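Local coordinates for lipoate-protein ligase 1 (Plasmodium falciparum, PDB 5T8U), which belongs to the lipoate-protein ligases, with an LplA/LipB-type catalytic domain that holds lipoic acid in its pocket, at residues I22-S27 against K260-L265; N61-I66 against D85-A90; L103-F108 against I171-N176; K150-A155 against G167-N172. One frame throughout, in Å; residues are numbered along the deposited sequence.

Contact 1: I22-S27 against K260-L265; sequences IHFNLS and KYYNLL
The tight part of this helix-to-helix contact lies where Ser-27 and His-23 of 22-27 face Leu-265, the two short axes approaching to 8.6 Å at 139°, nearer antiparallel than parallel. Ser-27 OG, beside its own backbone N (chi1 -56°), turns back to donate to His-23 O at 2.7 Å. The same oxygen presses on the other helix: Tyr-262 CA is 3.1 Å from Ser-27 OG. Leu-265 CD1 wedges in alongside, 3.3 Å from Ser-27 OG and 3.7 Å from Leu-26 CB. Over the rim of the His-23 ring sits Leu-265 O, with Ile-22 CG2 on the opposite face, while NE2 bonds to Val-89 O. Packing is looser towards Phe-24, whose CB meets Tyr-262 CE1 at 4.0 Å as the two side chains cross obliquely. Tyr-261 starts towards 22-27 but its ring leads away, and Lys-260 is exposed, turned from 22-27. Helix 256-266 thus packs on helix 22-34 of the catalytic domain, whose Leu-26 side chain is about 5 Å from the lipoic acid. The helices meet by van der Waals contact: Ser-27 spends its hydroxyl proton inside its own helix, and His-23 turns its polar end to strand 88-90.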
loop_
_atom_site.group_PDB
_atom_site.type_symbol
_atom_site.label_atom_id
_atom_site.label_comp_id
_atom_site.label_asym_id
_atom_site.label_seq_id
_atom_site.Cartn_x
_atom_site.Cartn_y
_atom_site.Cartn_z
ATOM N N ILE A 22 -11.152 2.082 8.434
ATOM C CA ILE A 22 -10.189 1.975 7.341
ATOM C C ILE A 22 -10.002 3.323 6.655
ATOM O O ILE A 22 -8.876 3.716 6.324
ATOM C CB ILE A 22 -10.627 0.882 6.344
ATOM C CG1 ILE A 22 -9.618 0.753 5.197
ATOM C CG2 ILE A 22 -12.020 1.168 5.786
ATOM C CD1 ILE A 22 -8.216 0.376 5.639
ATOM N N HIS A 23 -11.095 4.056 6.431
ATOM C CA HIS A 23 -10.989 5.356 5.777
ATOM C C HIS A 23 -10.250 6.353 6.658
ATOM O O HIS A 23 -9.438 7.146 6.166
ATOM C CB HIS A 23 -12.380 5.881 5.424
ATOM C CG HIS A 23 -13.186 4.936 4.590
ATOM N ND1 HIS A 23 -14.526 4.702 4.815
ATOM C CD2 HIS A 23 -12.843 4.167 3.531
ATOM C CE1 HIS A 23 -14.972 3.827 3.931
ATOM N NE2 HIS A 23 -13.970 3.487 3.140
ATOM N N PHE A 24 -10.517 6.325 7.965
ATOM C CA PHE A 24 -9.855 7.244 8.882
ATOM C C PHE A 24 -8.352 6.997 8.908
ATOM O O PHE A 24 -7.551 7.927 8.746
ATOM C CB PHE A 24 -10.454 7.095 10.282
ATOM C CG PHE A 24 -10.085 8.204 11.221
ATOM C CD1 PHE A 24 -10.873 9.339 11.314
ATOM C CD2 PHE A 24 -8.952 8.114 12.011
ATOM C CE1 PHE A 24 -10.538 10.362 12.176
ATOM C CE2 PHE A 24 -8.612 9.135 12.877
ATOM C CZ PHE A 24 -9.406 10.261 12.958
ATOM N N ASN A 25 -7.950 5.739 9.102
ATOM C CA ASN A 25 -6.527 5.420 9.182
ATOM C C ASN A 25 -5.830 5.641 7.846
ATOM O O ASN A 25 -4.668 6.059 7.811
ATOM C CB ASN A 25 -6.334 3.979 9.648
ATOM C CG ASN A 25 -6.781 3.765 11.079
ATOM O OD1 ASN A 25 -6.717 4.678 11.901
ATOM N ND2 ASN A 25 -7.231 2.553 11.385
ATOM N N LEU A 26 -6.511 5.351 6.735
ATOM C CA LEU A 26 -5.936 5.662 5.430
ATOM C C LEU A 26 -5.751 7.164 5.254
ATOM O O LEU A 26 -4.773 7.601 4.635
ATOM C CB LEU A 26 -6.815 5.094 4.315
ATOM C CG LEU A 26 -6.720 3.584 4.082
ATOM C CD1 LEU A 26 -7.830 3.118 3.153
ATOM C CD2 LEU A 26 -5.362 3.199 3.512
ATOM N N SER A 27 -6.670 7.967 5.796
ATOM C CA SER A 27 -6.501 9.416 5.749
ATOM C C SER A 27 -5.308 9.853 6.591
ATOM O O SER A 27 -4.549 10.742 6.187
ATOM C CB SER A 27 -7.778 10.108 6.221
ATOM O OG SER A 27 -8.893 9.686 5.455
ATOM N N LYS A 260 -10.457 16.385 3.581
ATOM C CA LYS A 260 -10.511 16.139 2.144
ATOM C C LYS A 260 -10.210 14.677 1.835
ATOM O O LYS A 260 -10.986 13.999 1.150
ATOM C CB LYS A 260 -9.523 17.058 1.424
ATOM C CG LYS A 260 -9.591 17.006 -0.095
ATOM C CD LYS A 260 -8.277 17.459 -0.721
ATOM C CE LYS A 260 -7.915 18.887 -0.328
ATOM N NZ LYS A 260 -6.560 19.267 -0.811
ATOM N N TYR A 261 -9.079 14.174 2.338
ATOM C CA TYR A 261 -8.737 12.769 2.137
ATOM C C TYR A 261 -9.853 11.857 2.631
ATOM O O TYR A 261 -10.294 10.949 1.919
ATOM C CB TYR A 261 -7.428 12.440 2.857
ATOM C CG TYR A 261 -6.227 13.233 2.388
ATOM C CD1 TYR A 261 -6.184 13.787 1.115
ATOM C CD2 TYR A 261 -5.131 13.421 3.220
ATOM C CE1 TYR A 261 -5.086 14.507 0.686
ATOM C CE2 TYR A 261 -4.030 14.140 2.801
ATOM C CZ TYR A 261 -4.012 14.679 1.533
ATOM O OH TYR A 261 -2.917 15.397 1.111
ATOM N N TYR A 262 -10.319 12.085 3.860
ATOM C CA TYR A 262 -11.347 11.233 4.449
ATOM C C TYR A 262 -12.599 11.202 3.583
ATOM O O TYR A 262 -13.158 10.133 3.314
ATOM C CB TYR A 262 -11.674 11.726 5.859
ATOM C CG TYR A 262 -12.659 10.859 6.611
ATOM C CD1 TYR A 262 -12.243 9.706 7.262
ATOM C CD2 TYR A 262 -14.004 11.200 6.678
ATOM C CE1 TYR A 262 -13.139 8.913 7.954
ATOM C CE2 TYR A 262 -14.906 10.415 7.368
ATOM C CZ TYR A 262 -14.469 9.272 8.004
ATOM O OH TYR A 262 -15.366 8.487 8.691
ATOM N N ASN A 263 -13.057 12.373 3.134
ATOM C CA ASN A 263 -14.258 12.430 2.308
ATOM C C ASN A 263 -14.042 11.724 0.975
ATOM O O ASN A 263 -14.931 11.019 0.486
ATOM C CB ASN A 263 -14.673 13.883 2.090
ATOM C CG ASN A 263 -15.037 14.584 3.384
ATOM O OD1 ASN A 263 -15.610 13.979 4.290
ATOM N ND2 ASN A 263 -14.703 15.866 3.478
ATOM N N LEU A 264 -12.865 11.903 0.370
ATOM C CA LEU A 264 -12.566 11.211 -0.881
ATOM C C LEU A 264 -12.625 9.701 -0.696
ATOM O O LEU A 264 -13.271 8.991 -1.475
ATOM C CB LEU A 264 -11.192 11.641 -1.397
ATOM C CG LEU A 264 -10.566 10.778 -2.499
ATOM C CD1 LEU A 264 -11.499 10.655 -3.695
ATOM C CD2 LEU A 264 -9.226 11.352 -2.926
ATOM N N LEU A 265 -11.951 9.189 0.336
ATOM C CA LEU A 265 -11.939 7.752 0.581
ATOM C C LEU A 265 -13.330 7.232 0.917
ATOM O O LEU A 265 -13.656 6.084 0.595
ATOM C CB LEU A 265 -10.955 7.429 1.706
ATOM C CG LEU A 265 -9.519 7.896 1.454
ATOM C CD1 LEU A 265 -8.702 7.837 2.732
ATOM C CD2 LEU A 265 -8.867 7.065 0.363
#

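Contact 2: N61-I66 against D85-A90; sequences NNRSII and DGVLVA
Arg-63 reaches along the outer end of this parallel strand pair and lays the edge of its guanidinium against a backbone carbonyl. Its chain is bent at chi3 (-76°), which brings NH1 to 2.6 Å from Asp-85 O, in the guanidinium plane and nearly along the C=O axis. Asp-85 OD2 bonds instead to the hydroxyl of Tyr-181. Gly-86, with positive phi, closes helix 79-84 by a Schellman motif. Val-87 then lies across the strand start: CG1, anti to its backbone N, rests 3.5 Å from Ser-64 CA and crosses obliquely to Ile-65 CG1 at 3.8 Å, while CG2 faces Arg-63 NH1. Beyond this the register is Ser-64 with Leu-88, Ile-65 with Val-89 and Ile-66 with Ala-90. Ser-64, Leu-88, Ile-66 and Ala-90 point to one face, where helix 22-34 packs, and Ile-65 and Val-89 to the other, towards Ile-82. Ile-65 bonds to the residues on either side of its partner Val-89: its N donates to Leu-88 O and its O accepts from Ala-90 N, each at 2.9 Å. Leu-88 N adds a longer bond to Arg-63 O, on a lone pair. A cationic group bound to a carbonyl at a helix C-terminus probably finds favourable electrostatics there, while the backbone bonds and apolar pairs join two strands of the small sheet, whose Ile-66 side chain lies about 4 Å from the lipoic acid.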
loop_
_atom_site.group_PDB
_atom_site.type_symbol
_atom_site.label_atom_id
_atom_site.label_comp_id
_atom_site.label_asym_id
_atom_site.label_seq_id
_atom_site.Cartn_x
_atom_site.Cartn_y
_atom_site.Cartn_z
ATOM N N ASN A 61 -7.720 -2.046 11.601
ATOM C CA ASN A 61 -8.999 -1.707 10.997
ATOM C C ASN A 61 -9.993 -2.834 11.227
ATOM O O ASN A 61 -9.622 -4.010 11.289
ATOM C CB ASN A 61 -8.862 -1.446 9.492
ATOM C CG ASN A 61 -7.644 -0.614 9.154
ATOM O OD1 ASN A 61 -7.667 0.612 9.247
ATOM N ND2 ASN A 61 -6.571 -1.282 8.754
ATOM N N ASN A 62 -11.261 -2.461 11.348
ATOM C CA ASN A 62 -12.333 -3.434 11.509
ATOM C C ASN A 62 -12.605 -4.101 10.160
ATOM O O ASN A 62 -11.862 -3.934 9.187
ATOM C CB ASN A 62 -13.571 -2.757 12.091
ATOM C CG ASN A 62 -14.004 -3.370 13.411
ATOM O OD1 ASN A 62 -13.929 -4.585 13.598
ATOM N ND2 ASN A 62 -14.457 -2.530 14.334
ATOM N N ARG A 63 -13.691 -4.869 10.092
ATOM C CA ARG A 63 -13.994 -5.665 8.908
ATOM C C ARG A 63 -14.060 -4.778 7.670
ATOM O O ARG A 63 -14.940 -3.919 7.559
ATOM C CB ARG A 63 -15.312 -6.410 9.118
ATOM C CG ARG A 63 -15.287 -7.318 10.346
ATOM C CD ARG A 63 -16.593 -8.065 10.570
ATOM N NE ARG A 63 -17.637 -7.204 11.126
ATOM C CZ ARG A 63 -18.771 -6.872 10.512
ATOM N NH1 ARG A 63 -19.056 -7.325 9.297
ATOM N NH2 ARG A 63 -19.639 -6.080 11.127
ATOM N N SER A 64 -13.131 -4.988 6.737
ATOM C CA SER A 64 -13.011 -4.104 5.585
ATOM C C SER A 64 -12.472 -4.868 4.384
ATOM O O SER A 64 -11.836 -5.917 4.517
ATOM C CB SER A 64 -12.092 -2.914 5.892
ATOM O OG SER A 64 -12.425 -2.317 7.131
ATOM N N ILE A 65 -12.742 -4.317 3.201
ATOM C CA ILE A 65 -12.143 -4.754 1.944
ATOM C C ILE A 65 -11.432 -3.547 1.350
ATOM O O ILE A 65 -12.067 -2.519 1.080
ATOM C CB ILE A 65 -13.186 -5.302 0.956
ATOM C CG1 ILE A 65 -14.001 -6.436 1.584
ATOM C CG2 ILE A 65 -12.509 -5.779 -0.333
ATOM C CD1 ILE A 65 -13.196 -7.671 1.920
ATOM N N ILE A 66 -10.122 -3.666 1.151
ATOM C CA ILE A 66 -9.320 -2.608 0.550
ATOM C C ILE A 66 -8.839 -3.119 -0.800
ATOM O O ILE A 66 -8.195 -4.172 -0.883
ATOM C CB ILE A 66 -8.149 -2.193 1.452
ATOM C CG1 ILE A 66 -8.660 -1.818 2.848
ATOM C CG2 ILE A 66 -7.420 -0.999 0.854
ATOM C CD1 ILE A 66 -8.793 -2.985 3.814
ATOM N N ASP A 85 -23.120 -8.304 4.936
ATOM C CA ASP A 85 -22.368 -8.523 6.165
ATOM C C ASP A 85 -21.872 -7.232 6.803
ATOM O O ASP A 85 -21.157 -7.292 7.810
ATOM C CB ASP A 85 -21.177 -9.446 5.894
ATOM C CG ASP A 85 -21.599 -10.875 5.635
ATOM O OD1 ASP A 85 -22.784 -11.095 5.308
ATOM O OD2 ASP A 85 -20.749 -11.781 5.766
ATOM N N GLY A 86 -22.225 -6.077 6.250
ATOM C CA GLY A 86 -21.812 -4.814 6.844
ATOM C C GLY A 86 -20.311 -4.610 6.864
ATOM O O GLY A 86 -19.763 -4.160 7.878
ATOM N N VAL A 87 -19.634 -4.932 5.766
ATOM C CA VAL A 87 -18.192 -4.740 5.640
ATOM C C VAL A 87 -17.943 -3.454 4.867
ATOM O O VAL A 87 -18.592 -3.190 3.846
ATOM C CB VAL A 87 -17.530 -5.947 4.944
ATOM C CG1 VAL A 87 -16.054 -5.677 4.657
ATOM C CG2 VAL A 87 -17.682 -7.197 5.800
ATOM N N LEU A 88 -17.004 -2.649 5.356
ATOM C CA LEU A 88 -16.666 -1.395 4.701
ATOM C C LEU A 88 -15.784 -1.656 3.486
ATOM O O LEU A 88 -15.083 -2.668 3.407
ATOM C CB LEU A 88 -15.955 -0.457 5.676
ATOM C CG LEU A 88 -16.752 -0.103 6.937
ATOM C CD1 LEU A 88 -15.905 0.712 7.903
ATOM C CD2 LEU A 88 -18.025 0.649 6.578
ATOM N N VAL A 89 -15.835 -0.735 2.529
ATOM C CA VAL A 89 -15.093 -0.845 1.279
ATOM C C VAL A 89 -14.220 0.391 1.127
ATOM O O VAL A 89 -14.641 1.504 1.466
ATOM C CB VAL A 89 -16.043 -1.002 0.072
ATOM C CG1 VAL A 89 -15.262 -1.052 -1.237
ATOM C CG2 VAL A 89 -16.898 -2.253 0.231
ATOM N N ALA A 90 -13.006 0.197 0.619
ATOM C CA ALA A 90 -12.080 1.304 0.440
ATOM C C ALA A 90 -11.143 1.008 -0.723
ATOM O O ALA A 90 -10.956 -0.143 -1.124
ATOM C CB ALA A 90 -11.274 1.572 1.715
#

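Contact 3: L103-F108 against I171-N176; sequences LGNVCF and INLEKN
Backbone bonding converges on one atom, Gly-104 O, round which the loop 171-176 curls. Asn-172 N donates to it at a very short 2.4 Å, in the carbonyl plane and on a lone pair. Ile-171 N gives a weak second bond to Gly-104 O at 3.1 Å, bent to 133°; Leu-173 N also lies close, but at too poor an angle to bond. The loop can wrap so near because Gly-104 carries no side chain: the CA atoms of Gly-104 and Asn-172 are just 4.0 Å apart. Apolar contact is slighter: Val-106 CG2 and Ile-171 CG1 cross obliquely at 3.7 Å, each anti to its own carbonyl carbon and beside its backbone N. Carbon also packs on oxygen. Ile-171 CB rests 3.3 Å from Gly-104 O, and Asn-105 and Leu-173 run side by side in the same direction, Leu-173 CD1 4.0 Å from Asn-105 OD1, which takes its main bond from Asp-102 N. The contact thus fastens the exit from strand 162-170 to the start of its sheet neighbour, strand 105-112, with Val-106 and Ile-171 also against helix 213-227 and Cys-107 further along in the lipoic acid pocket.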
loop_
_atom_site.group_PDB
_atom_site.type_symbol
_atom_site.label_atom_id
_atom_site.label_comp_id
_atom_site.label_asym_id
_atom_site.label_seq_id
_atom_site.Cartn_x
_atom_site.Cartn_y
_atom_site.Cartn_z
ATOM N N LEU A 103 -9.879 -6.849 13.116
ATOM C CA LEU A 103 -9.058 -6.635 14.301
ATOM C C LEU A 103 -8.063 -7.763 14.546
ATOM O O LEU A 103 -7.203 -7.623 15.422
ATOM C CB LEU A 103 -9.956 -6.451 15.524
ATOM C CG LEU A 103 -10.866 -5.220 15.470
ATOM C CD1 LEU A 103 -11.829 -5.209 16.646
ATOM C CD2 LEU A 103 -10.051 -3.934 15.441
ATOM N N GLY A 104 -8.148 -8.860 13.798
ATOM C CA GLY A 104 -7.193 -9.938 13.927
ATOM C C GLY A 104 -5.895 -9.738 13.182
ATOM O O GLY A 104 -5.061 -10.647 13.164
ATOM N N ASN A 105 -5.694 -8.576 12.562
ATOM C CA ASN A 105 -4.481 -8.305 11.805
ATOM C C ASN A 105 -4.005 -6.891 12.096
ATOM O O ASN A 105 -4.800 -5.997 12.399
ATOM C CB ASN A 105 -4.696 -8.487 10.292
ATOM C CG ASN A 105 -5.521 -7.373 9.675
ATOM O OD1 ASN A 105 -6.744 -7.471 9.578
ATOM N ND2 ASN A 105 -4.851 -6.311 9.241
ATOM N N VAL A 106 -2.693 -6.704 12.001
ATOM C CA VAL A 106 -2.060 -5.416 12.219
ATOM C C VAL A 106 -1.680 -4.827 10.867
ATOM O O VAL A 106 -1.519 -5.535 9.870
ATOM C CB VAL A 106 -0.822 -5.545 13.140
ATOM C CG1 VAL A 106 -0.255 -4.176 13.504
ATOM C CG2 VAL A 106 -1.175 -6.328 14.399
ATOM N N CYS A 107 -1.546 -3.503 10.831
ATOM C CA CYS A 107 -1.112 -2.780 9.643
ATOM C C CYS A 107 0.059 -1.884 10.014
ATOM O O CYS A 107 -0.035 -1.091 10.959
ATOM C CB CYS A 107 -2.246 -1.936 9.044
ATOM S SG CYS A 107 -3.657 -2.884 8.425
ATOM N N PHE A 108 1.152 -2.009 9.264
ATOM C CA PHE A 108 2.360 -1.233 9.486
ATOM C C PHE A 108 2.613 -0.324 8.291
ATOM O O PHE A 108 2.297 -0.670 7.148
ATOM C CB PHE A 108 3.575 -2.146 9.711
ATOM C CG PHE A 108 3.931 -2.991 8.518
ATOM C CD1 PHE A 108 4.821 -2.527 7.564
ATOM C CD2 PHE A 108 3.380 -4.250 8.354
ATOM C CE1 PHE A 108 5.154 -3.302 6.466
ATOM C CE2 PHE A 108 3.709 -5.031 7.259
ATOM C CZ PHE A 108 4.598 -4.555 6.314
ATOM N N ILE A 171 -2.254 -11.764 12.486
ATOM C CA ILE A 171 -2.186 -12.290 13.844
ATOM C C ILE A 171 -3.303 -13.309 14.031
ATOM O O ILE A 171 -3.052 -14.516 14.120
ATOM C CB ILE A 171 -2.299 -11.162 14.889
ATOM C CG1 ILE A 171 -1.259 -10.064 14.630
ATOM C CG2 ILE A 171 -2.169 -11.722 16.307
ATOM C CD1 ILE A 171 0.179 -10.491 14.832
ATOM N N ASN A 172 -4.546 -12.824 14.087
ATOM C CA ASN A 172 -5.716 -13.656 14.345
ATOM C C ASN A 172 -6.804 -13.407 13.306
ATOM O O ASN A 172 -7.994 -13.536 13.600
ATOM C CB ASN A 172 -6.258 -13.401 15.752
ATOM C CG ASN A 172 -7.315 -14.408 16.166
ATOM O OD1 ASN A 172 -7.285 -15.565 15.747
ATOM N ND2 ASN A 172 -8.261 -13.966 16.987
ATOM N N LEU A 173 -6.411 -13.040 12.087
ATOM C CA LEU A 173 -7.384 -12.771 11.038
ATOM C C LEU A 173 -8.296 -13.976 10.826
ATOM O O LEU A 173 -7.862 -15.128 10.894
ATOM C CB LEU A 173 -6.670 -12.413 9.731
ATOM C CG LEU A 173 -7.562 -12.202 8.506
ATOM C CD1 LEU A 173 -8.469 -11.012 8.727
ATOM C CD2 LEU A 173 -6.730 -12.021 7.249
ATOM N N GLU A 174 -9.573 -13.699 10.581
ATOM C CA GLU A 174 -10.536 -14.742 10.241
ATOM C C GLU A 174 -10.237 -15.214 8.824
ATOM O O GLU A 174 -10.568 -14.540 7.846
ATOM C CB GLU A 174 -11.959 -14.209 10.369
ATOM C CG GLU A 174 -13.037 -15.280 10.332
ATOM C CD GLU A 174 -14.425 -14.712 10.564
ATOM O OE1 GLU A 174 -15.378 -15.505 10.718
ATOM O OE2 GLU A 174 -14.563 -13.471 10.592
ATOM N N LYS A 175 -9.593 -16.377 8.706
ATOM C CA LYS A 175 -9.096 -16.829 7.410
ATOM C C LYS A 175 -10.215 -17.334 6.506
ATOM O O LYS A 175 -10.202 -17.076 5.297
ATOM C CB LYS A 175 -8.050 -17.927 7.604
ATOM C CG LYS A 175 -7.545 -18.529 6.303
ATOM C CD LYS A 175 -6.587 -19.682 6.551
ATOM C CE LYS A 175 -6.154 -20.326 5.243
ATOM N NZ LYS A 175 -5.228 -21.471 5.462
ATOM N N ASN A 176 -11.187 -18.061 7.064
ATOM C CA ASN A 176 -12.207 -18.690 6.231
ATOM C C ASN A 176 -13.171 -17.671 5.638
ATOM O O ASN A 176 -13.674 -17.874 4.526
ATOM C CB ASN A 176 -12.976 -19.730 7.044
ATOM C CG ASN A 176 -12.170 -20.994 7.287
ATOM O OD1 ASN A 176 -11.240 -21.304 6.542
ATOM N ND2 ASN A 176 -12.528 -21.733 8.329
#

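Contact 4: K150-A155 against G167-N172; sequences KCSGSA and GTILIN. With LPA (lipoic acid), chain C.
Gly-167 and Ser-154 bring their backbones unusually close, CA to CA 3.7 Å, in a non-hydrogen-bonded antiparallel pair. Gly-167 has no side chain on the face where Ser-154 OG lies, and that hydroxyl is engaged by His-165 NE2. Next along the hairpin, Gly-153 and Thr-168 form the hydrogen-bonded pair: Thr-168 N donates to Gly-153 O at 2.9 Å, from above the carbonyl plane. In return Thr-168 O appears to accept from both Gly-153 N and Ser-152 OG, although its position is less certain. Ser-152 and Ile-169 share the face of Ser-154, away from Thr-168. Leu-170 N bonds to Cys-151 O nearly along the C=O axis, and Leu-170 CB packs on the same oxygen at 3.3 Å; here Cys-151 and Ser-152 make a classic beta bulge opposite Ile-144. Thr-168 points to the other face, its CG2, in the crowded position, 3.4 Å from Gly-153 O, and its OG1 weakly bonded to Val-106 O. Lipoic acid threads across this face. Its C2 lies 3.0 Å from Ser-154 O. Its C7, in the ring, comes 3.4 Å from Gly-167 C. Lys-150, bent at chi2 and chi3, curls back over Gly-153 so that NZ donates to O1 of lipoic acid at 2.8 Å. The missing side chain of Gly-167 allows the close approach to Ser-154, and that of Gly-153 the passage of Lys-150 NZ. The carbonyl oxygens of Gly-153 and Ser-154 line the ligand chain, while Lys-150, with Gly-97 N, holds the ligand and probably balances the charge of its carboxylate.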
loop_
_atom_site.group_PDB
_atom_site.type_symbol
_atom_site.label_atom_id
_atom_site.label_comp_id
_atom_site.label_asym_id
_atom_site.label_seq_id
_atom_site.Cartn_x
_atom_site.Cartn_y
_atom_site.Cartn_z
ATOM N N LYS A 150 1.545 -17.244 3.124
ATOM C CA LYS A 150 1.527 -15.804 3.336
ATOM C C LYS A 150 1.085 -15.474 4.756
ATOM O O LYS A 150 0.049 -15.955 5.225
ATOM C CB LYS A 150 0.589 -15.136 2.330
ATOM C CG LYS A 150 0.834 -13.643 2.156
ATOM C CD LYS A 150 -0.440 -12.880 1.806
ATOM C CE LYS A 150 -0.284 -12.078 0.524
ATOM N NZ LYS A 150 -1.363 -11.062 0.365
ATOM N N CYS A 151 1.881 -14.651 5.443
ATOM C CA CYS A 151 1.481 -14.069 6.716
ATOM C C CYS A 151 1.522 -12.550 6.709
ATOM O O CYS A 151 1.058 -11.932 7.676
ATOM C CB CYS A 151 2.370 -14.588 7.859
ATOM S SG CYS A 151 3.972 -13.771 8.003
ATOM N N SER A 152 2.056 -11.932 5.658
ATOM C CA SER A 152 2.080 -10.482 5.546
ATOM C C SER A 152 2.082 -10.098 4.073
ATOM O O SER A 152 2.590 -10.836 3.225
ATOM C CB SER A 152 3.300 -9.883 6.260
ATOM O OG SER A 152 3.630 -8.609 5.736
ATOM N N GLY A 153 1.504 -8.934 3.778
ATOM C CA GLY A 153 1.415 -8.467 2.404
ATOM C C GLY A 153 1.590 -6.967 2.283
ATOM O O GLY A 153 0.852 -6.204 2.911
ATOM N N SER A 154 2.544 -6.528 1.467
ATOM C CA SER A 154 2.962 -5.135 1.445
ATOM C C SER A 154 2.623 -4.461 0.120
ATOM O O SER A 154 2.342 -5.111 -0.890
ATOM C CB SER A 154 4.467 -5.025 1.705
ATOM O OG SER A 154 4.807 -5.590 2.960
ATOM N N ALA A 155 2.653 -3.129 0.153
ATOM C CA ALA A 155 2.477 -2.303 -1.031
ATOM C C ALA A 155 3.227 -0.997 -0.810
ATOM O O ALA A 155 3.520 -0.614 0.327
ATOM C CB ALA A 155 0.996 -2.042 -1.334
ATOM N N GLY A 167 2.179 -2.344 4.774
ATOM C CA GLY A 167 1.761 -3.718 4.596
ATOM C C GLY A 167 0.959 -4.205 5.787
ATOM O O GLY A 167 0.775 -3.489 6.775
ATOM N N THR A 168 0.495 -5.447 5.675
ATOM C CA THR A 168 -0.343 -6.076 6.682
ATOM C C THR A 168 0.373 -7.280 7.273
ATOM O O THR A 168 1.051 -8.026 6.556
ATOM C CB THR A 168 -1.687 -6.519 6.088
ATOM O OG1 THR A 168 -2.497 -7.110 7.111
ATOM C CG2 THR A 168 -1.479 -7.530 4.967
ATOM N N ILE A 169 0.219 -7.451 8.585
ATOM C CA ILE A 169 0.691 -8.620 9.316
ATOM C C ILE A 169 -0.531 -9.355 9.848
ATOM O O ILE A 169 -1.488 -8.726 10.315
ATOM C CB ILE A 169 1.639 -8.224 10.468
ATOM C CG1 ILE A 169 2.892 -7.537 9.916
ATOM C CG2 ILE A 169 2.018 -9.449 11.303
ATOM C CD1 ILE A 169 3.785 -6.929 10.983
ATOM N N LEU A 170 -0.499 -10.683 9.782
ATOM C CA LEU A 170 -1.641 -11.508 10.152
ATOM C C LEU A 170 -1.407 -12.132 11.523
ATOM O O LEU A 170 -0.481 -12.931 11.699
ATOM C CB LEU A 170 -1.888 -12.585 9.097
ATOM C CG LEU A 170 -2.899 -12.201 8.014
ATOM C CD1 LEU A 170 -2.614 -10.825 7.419
ATOM C CD2 LEU A 170 -2.901 -13.257 6.930
ATOM N N ILE A 171 -2.254 -11.764 12.486
ATOM C CA ILE A 171 -2.186 -12.290 13.844
ATOM C C ILE A 171 -3.303 -13.309 14.031
ATOM O O ILE A 171 -3.052 -14.516 14.120
ATOM C CB ILE A 171 -2.299 -11.162 14.889
ATOM C CG1 ILE A 171 -1.259 -10.064 14.630
ATOM C CG2 ILE A 171 -2.169 -11.722 16.307
ATOM C CD1 ILE A 171 0.179 -10.491 14.832
ATOM N N ASN A 172 -4.546 -12.824 14.087
ATOM C CA ASN A 172 -5.716 -13.656 14.345
ATOM C C ASN A 172 -6.804 -13.407 13.306
ATOM O O ASN A 172 -7.994 -13.536 13.600
ATOM C CB ASN A 172 -6.258 -13.401 15.752
ATOM C CG ASN A 172 -7.315 -14.408 16.166
ATOM O OD1 ASN A 172 -7.285 -15.565 15.747
ATOM N ND2 ASN A 172 -8.261 -13.966 16.987
HETATM C C1 LPA C . -0.759 -7.621 -1.683
HETATM O O1 LPA C . -0.797 -8.776 -1.184
HETATM C C2 LPA C . -0.379 -6.427 -0.813
HETATM O O2 LPA C . -1.032 -7.453 -2.902
HETATM C C3 LPA C . -1.490 -6.175 0.203
HETATM C C4 LPA C . -1.319 -4.796 0.835
HETATM C C5 LPA C . -2.592 -4.447 1.605
HETATM C C6 LPA C . -2.531 -3.136 2.104
HETATM S S6 LPA C . -3.957 -2.623 2.379
HETATM C C7 LPA C . -1.580 -3.101 3.837
HETATM C C8 LPA C . -2.311 -2.055 4.794
HETATM S S8 LPA C . -3.774 -1.436 3.883
#

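All four contacts lie at or near the lipoic acid; contacts 3 and 4 hold pocket residues. Contact 1 closes the longest loop and encloses the others along the chain. Contact 2 comes next, then contacts 3 and 4, which end on the same stretch and share Ile-171 and Asn-172. Contacts 3 and 4, centres about 8 Å apart, belong to the large mixed sheet, where strands 105-112 and 162-170 are neighbours; contact 2 lies in the small three-stranded sheet. Contacts 1 and 2, centres about 13 Å apart, join through Asn-25 to Asn-61, and contacts 2 and 3 touch at Asn-61 and Cys-107. The contacts thus touch in the series 1, 2, 3, 4, linking helix 22-34, the small sheet and the large sheet beside the ligand.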